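Local coordinates for benzyl alcohol dehydrogenase (Acinetobacter calcoaceticus, PDB 1F8F), which catalyses the NAD-dependent oxidation of aryl alcohols such as benzyl alcohol to their aldehydes, as a zinc-containing member of the alcohol dehydrogenase family, at residues A9-A17 with R51-V62. Residues are numbered along the deposited sequence; the frame is centred on the assembly and turned at random.
Sequences AAVTPCKGA and RDQKYPVPLPAV. Unlike the reference sequence in segment 51-62: K54 (reference Tyr).
Two backbone hydrogen bonds join 9-17 to 51-62: T12 N reaches A61 O at 2.9 Å and 174° in a single antiparallel bridge, and G16 N, inside the type II turn C14-A17, reaches R51 O at 2.9 Å. The second bond is just as straight at its hydrogen, but G16 N stands well above the carbonyl plane of R51, and K15 CA adds a CH...O contact to the same oxygen. Between these bonds L59 points toward segment 9-17 and spreads its two methyls over the bend. CD1 lies against the C14-K15 peptide, while CD2 packs 3.8 Å from T12 CG2. T12 carries that methyl anti to its own nitrogen, beside the carbonyl carbon (chi1 -67° for OG1), where it also meets R51 CG as the two side chains cross at about a right angle. R51 bends at chi2 and chi3, laying CG and CD along the turn, with CD 3.6 Å from A17 O. Its guanidinium then holds D52 side-on, NE to OD1 at 2.7 Å and NH2 to OD2, an arrangement that restricts both groups. On the outer side K15 extends across Q53, with K15 CB 3.9 Å from Q53 CG. The K15 ammonium makes a weak bond to D52 O, reinforced by a bridging water. Q53 NE2 donates to V50 O, in the helix behind it, and to V57 O, farther along the loop, the latter in the carbonyl plane. Farther along, A9 CB touches V62 CG2 at 3.9 Å. Q53, with positive phi, ends helix 45-51 in a Schellman motif. The turn after strand 5-11 packs on this helix end through the G16-R51 bond and K15 on Q53. Strand 20-26 packs beside V11, P13 and V62, within the GroES-like catalytic domain characteristic of medium-chain alcohol dehydrogenases.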
loop_
_atom_site.group_PDB
_atom_site.type_symbol
_atom_site.label_atom_id
_atom_site.label_comp_id
_atom_site.label_asym_id
_atom_site.label_seq_id
_atom_site.Cartn_x
_atom_site.Cartn_y
_atom_site.Cartn_z
ATOM N N ALA A 9 -33.118 16.675 29.092
ATOM C CA ALA A 9 -31.860 16.787 28.352
ATOM C C ALA A 9 -31.120 18.029 28.791
ATOM O O ALA A 9 -31.810 18.997 29.039
ATOM C CB ALA A 9 -32.071 16.889 26.843
ATOM N N ALA A 10 -29.818 18.056 28.763
ATOM C CA ALA A 10 -29.036 19.219 29.106
ATOM C C ALA A 10 -28.931 20.175 27.924
ATOM O O ALA A 10 -28.302 19.833 26.908
ATOM C CB ALA A 10 -27.633 18.768 29.535
ATOM N N VAL A 11 -29.382 21.417 28.038
ATOM C CA VAL A 11 -29.339 22.410 26.984
ATOM C C VAL A 11 -28.239 23.445 27.134
ATOM O O VAL A 11 -27.966 23.925 28.246
ATOM C CB VAL A 11 -30.712 23.126 26.972
ATOM C CG1 VAL A 11 -30.652 24.352 26.061
ATOM C CG2 VAL A 11 -31.866 22.212 26.587
ATOM N N THR A 12 -27.568 23.834 26.050
ATOM C CA THR A 12 -26.568 24.879 26.085
ATOM C C THR A 12 -27.199 26.134 25.488
ATOM O O THR A 12 -27.191 26.292 24.277
ATOM C CB THR A 12 -25.330 24.467 25.290
ATOM O OG1 THR A 12 -24.629 23.376 25.899
ATOM C CG2 THR A 12 -24.359 25.623 25.201
ATOM N N PRO A 13 -27.777 27.024 26.294
ATOM C CA PRO A 13 -28.524 28.177 25.829
ATOM C C PRO A 13 -27.787 29.272 25.121
ATOM O O PRO A 13 -28.493 29.896 24.326
ATOM C CB PRO A 13 -29.267 28.706 27.061
ATOM C CG PRO A 13 -29.339 27.488 27.920
ATOM C CD PRO A 13 -27.927 26.909 27.770
ATOM N N CYS A 14 -26.519 29.582 25.312
ATOM C CA CYS A 14 -25.903 30.666 24.557
ATOM C C CYS A 14 -24.387 30.597 24.639
ATOM O O CYS A 14 -23.826 29.756 25.349
ATOM C CB CYS A 14 -26.359 32.051 25.027
ATOM S SG CYS A 14 -25.959 32.536 26.735
ATOM N N LYS A 15 -23.733 31.484 23.899
ATOM C CA LYS A 15 -22.275 31.487 23.914
ATOM C C LYS A 15 -21.879 31.380 25.382
ATOM O O LYS A 15 -22.334 32.079 26.282
ATOM C CB LYS A 15 -21.666 32.679 23.217
ATOM C CG LYS A 15 -20.165 32.859 23.354
ATOM C CD LYS A 15 -19.571 33.713 22.249
ATOM C CE LYS A 15 -18.220 34.289 22.614
ATOM N NZ LYS A 15 -17.282 33.305 23.208
ATOM N N GLY A 16 -21.095 30.362 25.664
ATOM C CA GLY A 16 -20.558 30.039 26.952
ATOM C C GLY A 16 -21.482 29.706 28.098
ATOM O O GLY A 16 -20.962 29.516 29.188
ATOM N N ALA A 17 -22.769 29.592 27.940
ATOM C CA ALA A 17 -23.661 29.307 29.055
ATOM C C ALA A 17 -23.413 27.931 29.651
ATOM O O ALA A 17 -22.812 27.054 29.050
ATOM C CB ALA A 17 -25.073 29.487 28.527
ATOM N N ARG A 51 -19.666 25.345 22.733
ATOM C CA ARG A 51 -20.393 26.146 23.712
ATOM C C ARG A 51 -19.825 27.574 23.684
ATOM O O ARG A 51 -20.529 28.561 23.506
ATOM C CB ARG A 51 -20.220 25.400 25.036
ATOM C CG ARG A 51 -20.590 26.175 26.273
ATOM C CD ARG A 51 -19.819 25.851 27.530
ATOM N NE ARG A 51 -18.386 26.077 27.411
ATOM C CZ ARG A 51 -17.467 25.645 28.265
ATOM N NH1 ARG A 51 -17.837 24.883 29.294
ATOM N NH2 ARG A 51 -16.177 25.881 28.085
ATOM N N ASP A 52 -18.495 27.590 23.597
ATOM C CA ASP A 52 -17.715 28.804 23.476
ATOM C C ASP A 52 -17.664 29.328 22.049
ATOM O O ASP A 52 -16.967 30.286 21.712
ATOM C CB ASP A 52 -16.286 28.574 23.963
ATOM C CG ASP A 52 -16.193 28.151 25.416
ATOM O OD1 ASP A 52 -17.235 28.168 26.098
ATOM O OD2 ASP A 52 -15.059 27.802 25.818
ATOM N N GLN A 53 -18.383 28.685 21.151
ATOM C CA GLN A 53 -18.545 29.046 19.773
ATOM C C GLN A 53 -17.305 29.222 18.941
ATOM O O GLN A 53 -17.412 29.760 17.834
ATOM C CB GLN A 53 -19.383 30.324 19.672
ATOM C CG GLN A 53 -20.738 30.179 20.344
ATOM C CD GLN A 53 -21.668 29.454 19.399
ATOM O OE1 GLN A 53 -22.495 30.092 18.753
ATOM N NE2 GLN A 53 -21.498 28.141 19.356
ATOM N N LYS A 54 -16.207 28.536 19.218
ATOM C CA LYS A 54 -15.065 28.555 18.315
ATOM C C LYS A 54 -15.418 27.728 17.093
ATOM O O LYS A 54 -14.577 27.413 16.263
ATOM C CB LYS A 54 -13.799 28.065 19.018
ATOM C CG LYS A 54 -13.582 28.843 20.304
ATOM C CD LYS A 54 -12.383 28.431 21.136
ATOM C CE LYS A 54 -12.390 29.207 22.457
ATOM N NZ LYS A 54 -12.674 30.659 22.239
ATOM N N TYR A 55 -16.631 27.304 16.880
ATOM C CA TYR A 55 -17.330 26.578 15.885
ATOM C C TYR A 55 -18.822 26.956 15.976
ATOM O O TYR A 55 -19.463 26.766 17.006
ATOM C CB TYR A 55 -17.221 25.076 16.048
ATOM C CG TYR A 55 -16.087 24.283 15.461
ATOM C CD1 TYR A 55 -14.963 24.837 14.874
ATOM C CD2 TYR A 55 -16.136 22.893 15.533
ATOM C CE1 TYR A 55 -13.945 24.070 14.360
ATOM C CE2 TYR A 55 -15.127 22.100 15.026
ATOM C CZ TYR A 55 -14.030 22.696 14.434
ATOM O OH TYR A 55 -13.012 21.916 13.925
ATOM N N PRO A 56 -19.376 27.412 14.860
ATOM C CA PRO A 56 -20.737 27.859 14.762
ATOM C C PRO A 56 -21.903 26.902 14.767
ATOM O O PRO A 56 -22.775 27.035 13.893
ATOM C CB PRO A 56 -20.763 28.698 13.471
ATOM C CG PRO A 56 -19.685 28.103 12.636
ATOM C CD PRO A 56 -18.625 27.636 13.598
ATOM N N VAL A 57 -22.003 26.048 15.782
ATOM C CA VAL A 57 -23.217 25.225 15.901
ATOM C C VAL A 57 -24.212 26.221 16.495
ATOM O O VAL A 57 -23.872 26.977 17.400
ATOM C CB VAL A 57 -23.056 23.982 16.767
ATOM C CG1 VAL A 57 -24.393 23.366 17.149
ATOM C CG2 VAL A 57 -22.193 22.932 16.072
ATOM N N PRO A 58 -25.396 26.297 15.930
ATOM C CA PRO A 58 -26.412 27.225 16.384
ATOM C C PRO A 58 -27.016 26.880 17.731
ATOM O O PRO A 58 -27.561 25.786 17.913
ATOM C CB PRO A 58 -27.434 27.202 15.263
ATOM C CG PRO A 58 -27.296 25.866 14.632
ATOM C CD PRO A 58 -25.867 25.447 14.813
ATOM N N LEU A 59 -26.978 27.850 18.641
ATOM C CA LEU A 59 -27.522 27.790 19.990
ATOM C C LEU A 59 -28.813 28.586 20.101
ATOM O O LEU A 59 -28.963 29.659 19.515
ATOM C CB LEU A 59 -26.519 28.353 20.995
ATOM C CG LEU A 59 -25.148 27.685 21.000
ATOM C CD1 LEU A 59 -24.109 28.533 21.716
ATOM C CD2 LEU A 59 -25.263 26.300 21.616
ATOM N N PRO A 60 -29.770 28.069 20.856
ATOM C CA PRO A 60 -29.630 26.887 21.679
ATOM C C PRO A 60 -29.693 25.460 21.162
ATOM O O PRO A 60 -30.425 25.157 20.220
ATOM C CB PRO A 60 -30.865 27.046 22.614
ATOM C CG PRO A 60 -31.888 27.656 21.692
ATOM C CD PRO A 60 -31.095 28.748 21.019
ATOM N N ALA A 61 -29.069 24.504 21.880
ATOM C CA ALA A 61 -29.053 23.092 21.507
ATOM C C ALA A 61 -28.601 22.068 22.558
ATOM O O ALA A 61 -28.004 22.418 23.573
ATOM C CB ALA A 61 -28.022 22.969 20.376
ATOM N N VAL A 62 -28.903 20.790 22.304
ATOM C CA VAL A 62 -28.468 19.656 23.105
ATOM C C VAL A 62 -27.198 19.001 22.519
ATOM O O VAL A 62 -27.288 18.434 21.437
ATOM C CB VAL A 62 -29.527 18.549 23.228
ATOM C CG1 VAL A 62 -29.007 17.367 24.033
ATOM C CG2 VAL A 62 -30.849 19.037 23.838
HETATM O O HOH W 1 -15.735 32.882 20.592
#